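Local atomic coordinates of putative fimbrium tip subunit Fim1C (Bacteroides ovatus, PDB entry 4EPS), a protein that probably forms part of the tip of fimbriae, the filamentous cell-surface appendages that mediate adhesion and biofilm formation. Residues Pro112-Trp117 with Thr156-Leu161; Leu15-Thr20 with Asp44-Phe49; Thr34-Thr39 with Ala213-Tyr218. One frame throughout, in Å; residues are numbered along the deposited sequence.

Contact 1. Residues Pro112-Trp117 with Thr156-Leu161; sequences PLAAGW and THRMSL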
ATOM      1  N   PRO A 112      23.033 -16.219 -52.972  1.00 36.30           N
ATOM      2  CA  PRO A 112      23.753 -14.959 -53.287  1.00 36.04           C
ATOM      3  C   PRO A 112      23.037 -13.698 -52.794  1.00 37.25           C
ATOM      4  O   PRO A 112      23.691 -12.729 -52.428  1.00 37.15           O
ATOM      5  CB  PRO A 112      23.836 -14.966 -54.819  1.00 38.57           C
ATOM      6  CG  PRO A 112      23.603 -16.417 -55.217  1.00 43.12           C
ATOM      7  CD  PRO A 112      22.601 -16.894 -54.219  1.00 37.75           C
ATOM      8  N   LEU A 113      21.698 -13.697 -52.795  1.00 32.07           N
ATOM      9  CA  LEU A 113      20.922 -12.556 -52.282  1.00 29.96           C
ATOM     10  C   LEU A 113      21.258 -12.348 -50.805  1.00 33.21           C
ATOM     11  O   LEU A 113      21.579 -11.235 -50.398  1.00 33.44           O
ATOM     12  CB  LEU A 113      19.420 -12.812 -52.486  1.00 28.52           C
ATOM     13  CG  LEU A 113      18.437 -11.767 -51.948  1.00 31.59           C
ATOM     14  CD1 LEU A 113      18.618 -10.393 -52.652  1.00 31.20           C
ATOM     15  CD2 LEU A 113      16.999 -12.293 -52.078  1.00 29.12           C
ATOM     16  N   ALA A 114      21.257 -13.445 -50.025  1.00 31.31           N
ATOM     17  CA  ALA A 114      21.560 -13.401 -48.598  1.00 31.78           C
ATOM     18  C   ALA A 114      23.029 -13.030 -48.353  1.00 36.69           C
ATOM     19  O   ALA A 114      23.301 -12.173 -47.508  1.00 36.32           O
ATOM     20  CB  ALA A 114      21.233 -14.738 -47.957  1.00 32.80           C
ATOM     21  N   ALA A 115      23.967 -13.625 -49.122  1.00 35.94           N
ATOM     22  CA  ALA A 115      25.410 -13.350 -48.984  1.00 36.79           C
ATOM     23  C   ALA A 115      25.759 -11.869 -49.229  1.00 39.99           C
ATOM     24  O   ALA A 115      26.577 -11.319 -48.496  1.00 40.73           O
ATOM     25  CB  ALA A 115      26.212 -14.234 -49.931  1.00 38.23           C
ATOM     26  N   GLY A 116      25.137 -11.243 -50.224  1.00 33.96           N
ATOM     27  CA  GLY A 116      25.395  -9.842 -50.546  1.00 34.07           C
ATOM     28  C   GLY A 116      24.484  -8.830 -49.869  1.00 36.40           C
ATOM     29  O   GLY A 116      24.591  -7.627 -50.131  1.00 35.38           O
ATOM     30  N   TRP A 117      23.571  -9.292 -48.985  1.00 31.76           N
ATOM     31  CA  TRP A 117      22.612  -8.403 -48.323  1.00 30.73           C
ATOM     32  C   TRP A 117      23.340  -7.419 -47.415  1.00 36.38           C
ATOM     33  O   TRP A 117      24.029  -7.829 -46.481  1.00 36.84           O
ATOM     34  CB  TRP A 117      21.556  -9.219 -47.553  1.00 28.13           C
ATOM     35  CG  TRP A 117      20.340  -8.425 -47.162  1.00 28.10           C
ATOM     36  CD1 TRP A 117      20.008  -7.996 -45.912  1.00 30.27           C
ATOM     37  CD2 TRP A 117      19.260  -8.027 -48.026  1.00 27.73           C
ATOM     38  NE1 TRP A 117      18.802  -7.329 -45.943  1.00 28.91           N
ATOM     39  CE2 TRP A 117      18.321  -7.333 -47.227  1.00 30.32           C
ATOM     40  CE3 TRP A 117      18.999  -8.187 -49.404  1.00 29.14           C
ATOM     41  CZ2 TRP A 117      17.134  -6.806 -47.753  1.00 29.52           C
ATOM     42  CZ3 TRP A 117      17.829  -7.648 -49.931  1.00 30.33           C
ATOM     43  CH2 TRP A 117      16.912  -6.969 -49.109  1.00 30.72           C
ATOM     44  N   THR A 156      11.270 -17.552 -44.344  1.00 25.02           N
ATOM     45  CA  THR A 156      12.128 -17.572 -43.159  0.60 24.77           C
ATOM     46  C   THR A 156      13.042 -16.325 -43.234  1.00 28.22           C
ATOM     47  O   THR A 156      13.471 -15.949 -44.323  1.00 26.96           O
ATOM     48  CB  THR A 156      12.876 -18.920 -43.087  0.60 36.71           C
ATOM     49  OG1 THR A 156      11.921 -19.980 -43.189  0.60 41.58           O
ATOM     50  CG2 THR A 156      13.655 -19.102 -41.801  0.60 34.22           C
ATOM     51  N   HIS A 157      13.321 -15.705 -42.091  1.00 24.48           N
ATOM     52  CA  HIS A 157      14.182 -14.519 -41.988  1.00 23.54           C
ATOM     53  C   HIS A 157      15.631 -14.953 -42.146  1.00 26.65           C
ATOM     54  O   HIS A 157      16.067 -15.934 -41.504  1.00 25.36           O
ATOM     55  CB  HIS A 157      13.953 -13.805 -40.645  1.00 23.69           C
ATOM     56  CG  HIS A 157      12.583 -13.218 -40.501  1.00 25.85           C
ATOM     57  ND1 HIS A 157      12.361 -11.867 -40.670  1.00 27.00           N
ATOM     58  CD2 HIS A 157      11.403 -13.825 -40.223  1.00 26.76           C
ATOM     59  CE1 HIS A 157      11.068 -11.678 -40.436  1.00 25.98           C
ATOM     60  NE2 HIS A 157      10.447 -12.831 -40.176  1.00 26.32           N
ATOM     61  N   ARG A 158      16.382 -14.240 -43.006  1.00 24.25           N
ATOM     62  CA  ARG A 158      17.774 -14.588 -43.277  0.60 24.10           C
ATOM     63  C   ARG A 158      18.752 -13.889 -42.323  1.00 28.11           C
ATOM     64  O   ARG A 158      19.883 -14.340 -42.179  1.00 27.44           O
ATOM     65  CB  ARG A 158      18.118 -14.274 -44.738  0.60 25.18           C
ATOM     66  CG  ARG A 158      17.290 -15.098 -45.739  0.60 30.48           C
ATOM     67  CD  ARG A 158      17.413 -16.599 -45.524  0.60 37.19           C
ATOM     68  NE  ARG A 158      18.719 -17.089 -45.952  0.60 39.40           N
ATOM     69  CZ  ARG A 158      18.948 -17.704 -47.108  0.60 48.70           C
ATOM     70  NH1 ARG A 158      17.952 -17.939 -47.952  0.60 33.04           N
ATOM     71  NH2 ARG A 158      20.173 -18.096 -47.426  0.60 34.47           N
HETATM   72  N   MSE A 159      18.327 -12.798 -41.678  1.00 23.36           N
HETATM   73  CA  MSE A 159      19.203 -12.090 -40.749  1.00 22.38           C
HETATM   74  C   MSE A 159      19.001 -12.638 -39.340  1.00 25.80           C
HETATM   75  O   MSE A 159      18.120 -13.477 -39.113  1.00 25.23           O
HETATM   76  CB  MSE A 159      18.897 -10.557 -40.778  1.00 23.57           C
HETATM   77  CG  MSE A 159      19.158  -9.908 -42.154  1.00 28.35           C
HETATM   78 SE   MSE A 159      21.031 -10.121 -42.728  0.75 33.96          SE
HETATM   79  CE  MSE A 159      20.788 -11.442 -44.190  1.00 30.14           C
ATOM     80  N   SER A 160      19.796 -12.139 -38.388  1.00 23.51           N
ATOM     81  CA  SER A 160      19.635 -12.486 -36.981  1.00 22.39           C
ATOM     82  C   SER A 160      19.058 -11.263 -36.298  1.00 25.46           C
ATOM     83  O   SER A 160      19.028 -10.192 -36.908  1.00 24.39           O
ATOM     84  CB  SER A 160      20.970 -12.921 -36.375  1.00 29.28           C
ATOM     85  OG  SER A 160      20.716 -13.525 -35.115  1.00 35.19           O
ATOM     86  N   LEU A 161      18.582 -11.401 -35.063  1.00 21.41           N
ATOM     87  CA  LEU A 161      17.944 -10.269 -34.394  1.00 21.28           C
ATOM     88  C   LEU A 161      18.425 -10.072 -32.966  1.00 27.12           C
ATOM     89  O   LEU A 161      18.413 -11.009 -32.165  1.00 27.31           O
ATOM     90  CB  LEU A 161      16.416 -10.481 -34.405  1.00 20.77           C
ATOM     91  CG  LEU A 161      15.556  -9.350 -33.794  1.00 24.58           C
ATOM     92  CD1 LEU A 161      15.650  -8.057 -34.666  1.00 23.56           C
ATOM     93  CD2 LEU A 161      14.137  -9.799 -33.644  1.00 25.59           C
TER

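Contact 2. Residues Leu15-Thr20 with Asp44-Phe49; sequences LNVTDT and DQIGLF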
ATOM      1  N   LEU A  15      -2.072 -16.290 -54.412  1.00 31.88           N
ATOM      2  CA  LEU A  15      -0.816 -16.246 -53.658  0.65 31.52           C
ATOM      3  C   LEU A  15      -1.045 -16.007 -52.204  1.00 34.82           C
ATOM      4  O   LEU A  15      -1.751 -15.059 -51.827  1.00 35.13           O
ATOM      5  CB  LEU A  15       0.131 -15.154 -54.165  0.65 32.37           C
ATOM      6  CG  LEU A  15       0.670 -15.200 -55.584  0.65 37.23           C
ATOM      7  CD1 LEU A  15       1.914 -14.367 -55.666  0.65 37.90           C
ATOM      8  CD2 LEU A  15       1.031 -16.602 -56.018  0.65 40.30           C
ATOM      9  N   ASN A  16      -0.428 -16.850 -51.370  1.00 27.75           N
ATOM     10  CA  ASN A  16      -0.497 -16.730 -49.921  0.60 27.05           C
ATOM     11  C   ASN A  16       0.933 -16.702 -49.400  1.00 29.40           C
ATOM     12  O   ASN A  16       1.797 -17.383 -49.958  1.00 26.94           O
ATOM     13  CB  ASN A  16      -1.327 -17.870 -49.308  0.60 29.57           C
ATOM     14  CG  ASN A  16      -2.657 -18.095 -49.993  0.60 50.32           C
ATOM     15  OD1 ASN A  16      -3.585 -17.284 -49.877  0.60 41.03           O
ATOM     16  ND2 ASN A  16      -2.756 -19.173 -50.775  0.60 40.16           N
ATOM     17  N   VAL A  17       1.198 -15.859 -48.403  1.00 26.13           N
ATOM     18  CA  VAL A  17       2.529 -15.692 -47.836  1.00 26.62           C
ATOM     19  C   VAL A  17       2.438 -15.760 -46.310  1.00 27.86           C
ATOM     20  O   VAL A  17       1.657 -15.021 -45.695  1.00 27.15           O
ATOM     21  CB  VAL A  17       3.161 -14.346 -48.321  1.00 31.92           C
ATOM     22  CG1 VAL A  17       4.563 -14.195 -47.776  1.00 31.99           C
ATOM     23  CG2 VAL A  17       3.179 -14.254 -49.855  1.00 32.18           C
ATOM     24  N   THR A  18       3.219 -16.662 -45.705  1.00 23.41           N
ATOM     25  CA  THR A  18       3.238 -16.827 -44.249  1.00 23.36           C
ATOM     26  C   THR A  18       4.658 -16.726 -43.736  1.00 27.03           C
ATOM     27  O   THR A  18       5.538 -17.407 -44.249  1.00 26.19           O
ATOM     28  CB  THR A  18       2.629 -18.192 -43.831  1.00 29.41           C
ATOM     29  OG1 THR A  18       1.337 -18.305 -44.397  1.00 29.13           O
ATOM     30  CG2 THR A  18       2.504 -18.335 -42.309  1.00 28.96           C
ATOM     31  N   ASP A  19       4.864 -15.925 -42.708  1.00 23.45           N
ATOM     32  CA  ASP A  19       6.177 -15.824 -42.059  1.00 23.68           C
ATOM     33  C   ASP A  19       6.295 -16.906 -41.001  1.00 28.26           C
ATOM     34  O   ASP A  19       5.423 -17.004 -40.147  1.00 28.38           O
ATOM     35  CB  ASP A  19       6.346 -14.439 -41.418  1.00 25.53           C
ATOM     36  CG  ASP A  19       7.655 -14.259 -40.661  1.00 26.21           C
ATOM     37  OD1 ASP A  19       8.566 -15.105 -40.826  1.00 29.88           O
ATOM     38  OD2 ASP A  19       7.782 -13.272 -39.944  1.00 29.01           O
ATOM     39  N   THR A  20       7.375 -17.693 -41.027  1.00 26.80           N
ATOM     40  CA  THR A  20       7.581 -18.743 -40.020  1.00 27.54           C
ATOM     41  C   THR A  20       8.041 -18.088 -38.695  1.00 32.89           C
ATOM     42  O   THR A  20       8.009 -18.738 -37.661  1.00 34.02           O
ATOM     43  CB  THR A  20       8.562 -19.814 -40.508  1.00 32.76           C
ATOM     44  OG1 THR A  20       9.827 -19.213 -40.738  1.00 32.64           O
ATOM     45  CG2 THR A  20       8.083 -20.541 -41.774  1.00 33.94           C
ATOM     46  N   ASP A  44       3.723  -3.560 -48.943  1.00 28.39           N
ATOM     47  CA  ASP A  44       4.798  -4.578 -48.939  1.00 26.43           C
ATOM     48  C   ASP A  44       4.826  -5.300 -50.257  1.00 29.83           C
ATOM     49  O   ASP A  44       3.761  -5.582 -50.810  1.00 28.18           O
ATOM     50  CB  ASP A  44       4.558  -5.598 -47.811  1.00 26.69           C
ATOM     51  CG  ASP A  44       5.039  -5.139 -46.453  1.00 33.15           C
ATOM     52  OD1 ASP A  44       5.964  -4.294 -46.403  1.00 35.42           O
ATOM     53  OD2 ASP A  44       4.520  -5.643 -45.446  1.00 31.25           O
ATOM     54  N   GLN A  45       6.035  -5.598 -50.779  1.00 26.52           N
ATOM     55  CA  GLN A  45       6.170  -6.312 -52.040  1.00 25.99           C
ATOM     56  C   GLN A  45       7.097  -7.479 -51.926  1.00 27.69           C
ATOM     57  O   GLN A  45       8.115  -7.406 -51.239  1.00 26.29           O
ATOM     58  CB  GLN A  45       6.685  -5.399 -53.167  1.00 28.32           C
ATOM     59  CG  GLN A  45       5.719  -4.290 -53.570  1.00 38.15           C
ATOM     60  CD  GLN A  45       6.226  -3.575 -54.800  1.00 50.94           C
ATOM     61  OE1 GLN A  45       7.350  -3.065 -54.817  1.00 37.29           O
ATOM     62  NE2 GLN A  45       5.427  -3.570 -55.870  1.00 39.93           N
ATOM     63  N   ILE A  46       6.744  -8.552 -52.631  1.00 25.93           N
ATOM     64  CA  ILE A  46       7.521  -9.774 -52.751  1.00 25.91           C
ATOM     65  C   ILE A  46       7.863  -9.983 -54.212  1.00 30.28           C
ATOM     66  O   ILE A  46       7.192  -9.448 -55.089  1.00 29.59           O
ATOM     67  CB  ILE A  46       6.789 -11.020 -52.164  1.00 29.34           C
ATOM     68  CG1 ILE A  46       5.453 -11.308 -52.903  1.00 30.75           C
ATOM     69  CG2 ILE A  46       6.627 -10.905 -50.629  1.00 27.08           C
ATOM     70  CD1 ILE A  46       5.020 -12.679 -52.800  1.00 39.71           C
ATOM     71  N   GLY A  47       8.881 -10.780 -54.459  1.00 27.31           N
ATOM     72  CA  GLY A  47       9.262 -11.160 -55.807  1.00 26.63           C
ATOM     73  C   GLY A  47       9.040 -12.648 -55.959  1.00 29.97           C
ATOM     74  O   GLY A  47       9.356 -13.423 -55.049  1.00 27.50           O
ATOM     75  N   LEU A  48       8.537 -13.064 -57.108  1.00 28.05           N
ATOM     76  CA  LEU A  48       8.282 -14.481 -57.367  1.00 28.87           C
ATOM     77  C   LEU A  48       9.143 -15.016 -58.526  1.00 32.91           C
ATOM     78  O   LEU A  48       9.291 -14.340 -59.546  1.00 32.79           O
ATOM     79  CB  LEU A  48       6.785 -14.641 -57.700  1.00 29.96           C
ATOM     80  CG  LEU A  48       6.278 -16.060 -58.026  1.00 37.39           C
ATOM     81  CD1 LEU A  48       6.361 -16.973 -56.810  1.00 37.51           C
ATOM     82  CD2 LEU A  48       4.847 -16.026 -58.492  1.00 39.75           C
ATOM     83  N   PHE A  49       9.627 -16.265 -58.385  1.00 29.08           N
ATOM     84  CA  PHE A  49      10.376 -17.006 -59.409  1.00 29.17           C
ATOM     85  C   PHE A  49       9.776 -18.391 -59.631  1.00 33.81           C
ATOM     86  O   PHE A  49       9.370 -19.052 -58.668  1.00 32.12           O
ATOM     87  CB  PHE A  49      11.846 -17.188 -59.003  1.00 30.14           C
ATOM     88  CG  PHE A  49      12.671 -15.929 -58.922  1.00 31.41           C
ATOM     89  CD1 PHE A  49      12.742 -15.199 -57.737  1.00 31.99           C
ATOM     90  CD2 PHE A  49      13.452 -15.518 -60.006  1.00 33.77           C
ATOM     91  CE1 PHE A  49      13.528 -14.045 -57.656  1.00 32.79           C
ATOM     92  CE2 PHE A  49      14.247 -14.370 -59.920  1.00 36.20           C
ATOM     93  CZ  PHE A  49      14.276 -13.636 -58.751  1.00 34.04           C
TER

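Contact 3. Residues Thr34-Thr39 with Ala213-Tyr218; sequences TGFVTT and AKKDEY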
ATOM      1  N   THR A  34       5.829 -18.238 -30.115  1.00 66.59           N
ATOM      2  CA  THR A  34       5.604 -17.900 -31.526  1.00 64.28           C
ATOM      3  C   THR A  34       6.813 -17.135 -32.119  1.00 60.19           C
ATOM      4  O   THR A  34       7.112 -17.277 -33.308  1.00 59.35           O
ATOM      5  CB  THR A  34       4.311 -17.047 -31.639  1.00 78.22           C
ATOM      6  OG1 THR A  34       3.319 -17.539 -30.732  1.00 82.82           O
ATOM      7  CG2 THR A  34       3.741 -17.010 -33.048  1.00 77.82           C
ATOM      8  N   GLY A  35       7.474 -16.328 -31.289  1.00 50.16           N
ATOM      9  CA  GLY A  35       8.581 -15.491 -31.719  1.00 46.69           C
ATOM     10  C   GLY A  35       8.045 -14.250 -32.406  1.00 43.30           C
ATOM     11  O   GLY A  35       6.900 -13.865 -32.168  1.00 44.02           O
ATOM     12  N   PHE A  36       8.851 -13.613 -33.264  1.00 33.86           N
ATOM     13  CA  PHE A  36       8.449 -12.396 -33.972  1.00 30.89           C
ATOM     14  C   PHE A  36       7.981 -12.767 -35.342  1.00 33.61           C
ATOM     15  O   PHE A  36       8.793 -13.120 -36.215  1.00 29.94           O
ATOM     16  CB  PHE A  36       9.598 -11.380 -34.046  1.00 32.02           C
ATOM     17  CG  PHE A  36      10.043 -10.880 -32.704  1.00 32.11           C
ATOM     18  CD1 PHE A  36       9.429  -9.777 -32.113  1.00 35.03           C
ATOM     19  CD2 PHE A  36      11.066 -11.522 -32.008  1.00 33.37           C
ATOM     20  CE1 PHE A  36       9.833  -9.324 -30.842  1.00 35.14           C
ATOM     21  CE2 PHE A  36      11.480 -11.054 -30.747  1.00 35.47           C
ATOM     22  CZ  PHE A  36      10.854  -9.965 -30.172  1.00 32.70           C
ATOM     23  N   VAL A  37       6.659 -12.697 -35.530  1.00 30.36           N
ATOM     24  CA  VAL A  37       6.012 -13.066 -36.782  1.00 30.61           C
ATOM     25  C   VAL A  37       5.549 -11.808 -37.476  1.00 35.75           C
ATOM     26  O   VAL A  37       4.790 -11.014 -36.913  1.00 33.76           O
ATOM     27  CB  VAL A  37       4.837 -14.056 -36.557  1.00 35.21           C
ATOM     28  CG1 VAL A  37       4.094 -14.340 -37.862  1.00 35.37           C
ATOM     29  CG2 VAL A  37       5.323 -15.364 -35.938  1.00 35.39           C
ATOM     30  N   THR A  38       5.980 -11.659 -38.714  1.00 33.40           N
ATOM     31  CA  THR A  38       5.617 -10.536 -39.551  1.00 33.74           C
ATOM     32  C   THR A  38       4.216 -10.731 -40.094  1.00 35.94           C
ATOM     33  O   THR A  38       3.877 -11.796 -40.611  1.00 34.94           O
ATOM     34  CB  THR A  38       6.658 -10.426 -40.694  1.00 45.37           C
ATOM     35  OG1 THR A  38       7.941 -10.102 -40.135  1.00 46.52           O
ATOM     36  CG2 THR A  38       6.260  -9.436 -41.769  1.00 45.13           C
ATOM     37  N   THR A  39       3.360  -9.725 -39.994  0.50 34.75           N
ATOM     38  CA  THR A  39       1.997  -9.909 -40.505  0.50 34.55           C
ATOM     39  C   THR A  39       1.822  -9.337 -41.938  0.50 35.92           C
ATOM     40  O   THR A  39       0.888  -9.737 -42.640  0.50 36.11           O
ATOM     41  CB  THR A  39       0.971  -9.311 -39.516  0.50 49.37           C
ATOM     42  OG1 THR A  39      -0.345  -9.611 -39.983  0.50 49.92           O
ATOM     43  CG2 THR A  39       1.145  -7.793 -39.302  0.50 49.42           C
ATOM     44  N   ALA A 213       7.278   0.517 -29.033  1.00 30.28           N
ATOM     45  CA  ALA A 213       6.663   1.250 -27.920  1.00 32.08           C
ATOM     46  C   ALA A 213       5.637   0.420 -27.143  1.00 38.68           C
ATOM     47  O   ALA A 213       5.493   0.631 -25.932  1.00 38.91           O
ATOM     48  CB  ALA A 213       6.034   2.543 -28.425  1.00 33.09           C
ATOM     49  N   LYS A 214       4.952  -0.524 -27.823  1.00 37.37           N
ATOM     50  CA  LYS A 214       3.947  -1.401 -27.209  0.50 37.85           C
ATOM     51  C   LYS A 214       4.604  -2.381 -26.223  1.00 41.56           C
ATOM     52  O   LYS A 214       4.109  -2.552 -25.109  1.00 41.15           O
ATOM     53  CB  LYS A 214       3.167  -2.173 -28.292  0.50 41.60           C
ATOM     54  CG  LYS A 214       1.931  -2.914 -27.773  0.50 57.93           C
ATOM     55  CD  LYS A 214       1.270  -3.728 -28.874  0.50 69.71           C
ATOM     56  CE  LYS A 214       0.064  -4.485 -28.375  0.50 81.44           C
ATOM     57  NZ  LYS A 214      -0.563  -5.290 -29.458  0.50 89.83           N
ATOM     58  N   LYS A 215       5.725  -3.020 -26.627  1.00 37.66           N
ATOM     59  CA  LYS A 215       6.431  -3.983 -25.767  1.00 36.13           C
ATOM     60  C   LYS A 215       7.528  -3.326 -24.916  1.00 36.70           C
ATOM     61  O   LYS A 215       8.055  -3.983 -24.016  1.00 37.18           O
ATOM     62  CB  LYS A 215       7.070  -5.100 -26.614  1.00 38.08           C
ATOM     63  CG  LYS A 215       6.074  -6.022 -27.305  1.00 45.80           C
ATOM     64  CD  LYS A 215       6.771  -7.130 -28.104  1.00 54.09           C
ATOM     65  CE  LYS A 215       7.171  -8.310 -27.254  1.00 66.85           C
ATOM     66  NZ  LYS A 215       8.244  -9.117 -27.892  1.00 76.94           N
ATOM     67  N   ASP A 216       7.893  -2.047 -25.213  1.00 29.76           N
ATOM     68  CA  ASP A 216       8.976  -1.291 -24.559  1.00 26.51           C
ATOM     69  C   ASP A 216      10.316  -2.057 -24.712  1.00 26.33           C
ATOM     70  O   ASP A 216      10.975  -2.409 -23.720  1.00 25.37           O
ATOM     71  CB  ASP A 216       8.691  -0.963 -23.073  1.00 27.50           C
ATOM     72  CG  ASP A 216       9.803  -0.157 -22.418  1.00 31.16           C
ATOM     73  OD1 ASP A 216      10.446   0.662 -23.125  1.00 31.65           O
ATOM     74  OD2 ASP A 216      10.090  -0.398 -21.226  1.00 36.37           O
ATOM     75  N   GLU A 217      10.717  -2.301 -25.960  1.00 22.44           N
ATOM     76  CA  GLU A 217      11.970  -3.016 -26.191  1.00 22.28           C
ATOM     77  C   GLU A 217      12.546  -2.535 -27.510  1.00 25.17           C
ATOM     78  O   GLU A 217      11.803  -1.997 -28.357  1.00 24.00           O
ATOM     79  CB  GLU A 217      11.770  -4.564 -26.147  1.00 24.78           C
ATOM     80  CG  GLU A 217      10.995  -5.140 -27.305  1.00 34.23           C
ATOM     81  CD  GLU A 217      10.673  -6.623 -27.251  1.00 47.56           C
ATOM     82  OE1 GLU A 217      10.804  -7.245 -26.173  1.00 39.59           O
ATOM     83  OE2 GLU A 217      10.259  -7.156 -28.303  1.00 41.10           O
ATOM     84  N   TYR A 218      13.867  -2.699 -27.671  1.00 20.86           N
ATOM     85  CA  TYR A 218      14.578  -2.280 -28.880  1.00 21.36           C
ATOM     86  C   TYR A 218      14.961  -3.493 -29.679  1.00 25.73           C
ATOM     87  O   TYR A 218      15.379  -4.492 -29.082  1.00 25.21           O
ATOM     88  CB  TYR A 218      15.847  -1.482 -28.542  1.00 22.22           C
ATOM     89  CG  TYR A 218      15.567  -0.189 -27.808  1.00 24.45           C
ATOM     90  CD1 TYR A 218      15.338  -0.182 -26.433  1.00 26.22           C
ATOM     91  CD2 TYR A 218      15.484   1.024 -28.494  1.00 25.54           C
ATOM     92  CE1 TYR A 218      15.094   1.012 -25.746  1.00 27.09           C
ATOM     93  CE2 TYR A 218      15.235   2.223 -27.814  1.00 25.58           C
ATOM     94  CZ  TYR A 218      15.042   2.206 -26.443  1.00 31.78           C
ATOM     95  OH  TYR A 218      14.766   3.364 -25.760  1.00 37.00           O
TER

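Contact 1. Residues Pro112-Trp117 with Thr156-Leu161
The methyl of A114 lies over one face of the R158 guanidinium. A114 CB is 3.6 Å from R158 NH2 and 3.8 Å from R158 CZ. R158 has two deposited conformers, and this holds for one of them. In that conformer the chain is bent at chi2 and chi3, which brings the flat group round to the helix end. The second half of the contact joins W117 and M159, which is built as selenomethionine. Its terminal methyl, M159 CE, is 3.9 Å from W117 CD1, on the pyrrole side of the indole. M159 SE is 5.0 Å from the centroid of the five-membered ring, and its direction is 67° off the ring normal. The approach is therefore oblique. M159 is bent along its length, so its end comes closer to the helix segment than its CB bond alone would suggest. M159 CE also lies 4.2 Å from A114 O, which places it near both touching residues of 112-117.

Further out, several partners position these groups. W117 lies just beyond helix 111-115, and W117 N donates to A114 O at 3.2 Å. Its indole NE1 is tied to the carbonyl of Q132. The guanidinium is gripped on all three nitrogens: NH2 bridges to D108, NE to E249, and NH1 bonds T136 OG1. These ties probably fix the rotation of the guanidinium, with one face turned to the A114 methyl. The backbone of R158 pairs with L134, and that of M159 with G250.

R158 and M159 lie at a break in the long strand 148-174. The short helix 111-115 and its exit are thus packed against a strand interruption in the fimbrillin-like domain, through an arginine-methyl contact and a Met-aromatic pair.

Contact 2. Residues Leu15-Thr20 with Asp44-Phe49
V17 and I46, with L15 and L48 beside them, join two strands face to face in the beta-rich core of the fimbrillin-like domain. Strand 14-19 and strand 45-52 are not paired with each other. Their CA atoms stay well apart, 9.2 Å between V17 CA and I46 CA and 10.0 Å between L15 CA and L48 CA. That spacing fits layers packed through side chains, as in a beta-sandwich. Strand 14-19 runs parallel to strand 148-174, whereas strand 45-52 is flanked by 55-67 and 87-92. The segment 15-20 also lies within the predicted propeptide. If it is removed, this side of the packing would probably be lost with it.

L15 and V17 point to the other layer, and N16 between them points away. I46 and L48 do the same from their side, with G47 between. The contact is purely apolar and buries 159 Å² in total. W72 touches both V17 and I46 from the neighbouring strand 72-73. L48 also rests on F153 and I60, while L15 rests on L151 and F65. The leucines meet more loosely than the other pair: L15 CD1, in one of two deposited conformers, is 4.4 Å from L48 CD2.

V17 and I46 reach toward each other tip to tip. In I46, CG1 stands between the backbone N and the carbonyl carbon (chi1 61°), and the chain then runs on extended to its end methyl. In V17, the branch that touches is the one beside the backbone N. The meeting point is I46 CD1 against V17 CG2, at 3.8 Å.

Contact 3. Residues Thr34-Thr39 with Ala213-Tyr218
F36 meets K215 and E217 at the turn of a beta hairpin closed by a G1 beta bulge. The hairpin joins strand 206-212 to strand 217-222, and in the bulge D212 stands across from two residues, D216 and E217.

Along 213-218, the backbone first turns through residues with helical angles. K215 N is bonded there to D212 OD1. The K215 chain is extended at first and then bent at chi3 (83°), which brings its amine to the ring. K215 NZ lies 3.4 Å from F36 CE1, in an oblique approach. The same amine makes a salt bridge to E217, with K215 NZ 2.8 Å from E217 OE2. It meets the syn side of that oxygen, 33° out of the carboxylate plane.

D216 follows with positive phi and psi, the first position of the bulge. Its OD1 is held by Y211 OH and its carbonyl by K165 NZ.

E217 then starts the strand and is buried. Its OE2 is also bridged to R219, and its OE1 to R254. Three positive groups thus surround one carboxylate, which probably favours its charged form. A glutamine in its place is likely to leave K215, R219 and R254 without their shared negative mate.

F36 comes at E217 from the opposite direction. Its ring is also placed by Y252, in an edge-to-face pair, and by V163. The ring and carboxylate planes are 53° apart. E217 OE2 sits in the ring plane at the edge, 3.4 Å from F36 CE1 and equally 3.4 Å from F36 CZ.

From the N terminus, 15-20 opens contact 2 and 34-39 opens contact 3 before 44-49 closes contact 2, so these two cross. Contact 1 comes next, opening at 112-117 and closing at 156-161. It follows contact 2 in series and falls wholly within the span of contact 3, which closes last, at 213-218. Contact 2 ties strand 14-19 to strand 45-52, contact 1 the short helix to strand 148-174, and contact 3 the loop after strand 23-24 to the 206-222 hairpin. D19, on segment 15-20, links that segment to the other two contacts: D19 OD2 is probably hydrogen-bonded to H157 NE2 and to T38 N, at 2.7 Å each. L161 also packs on F36.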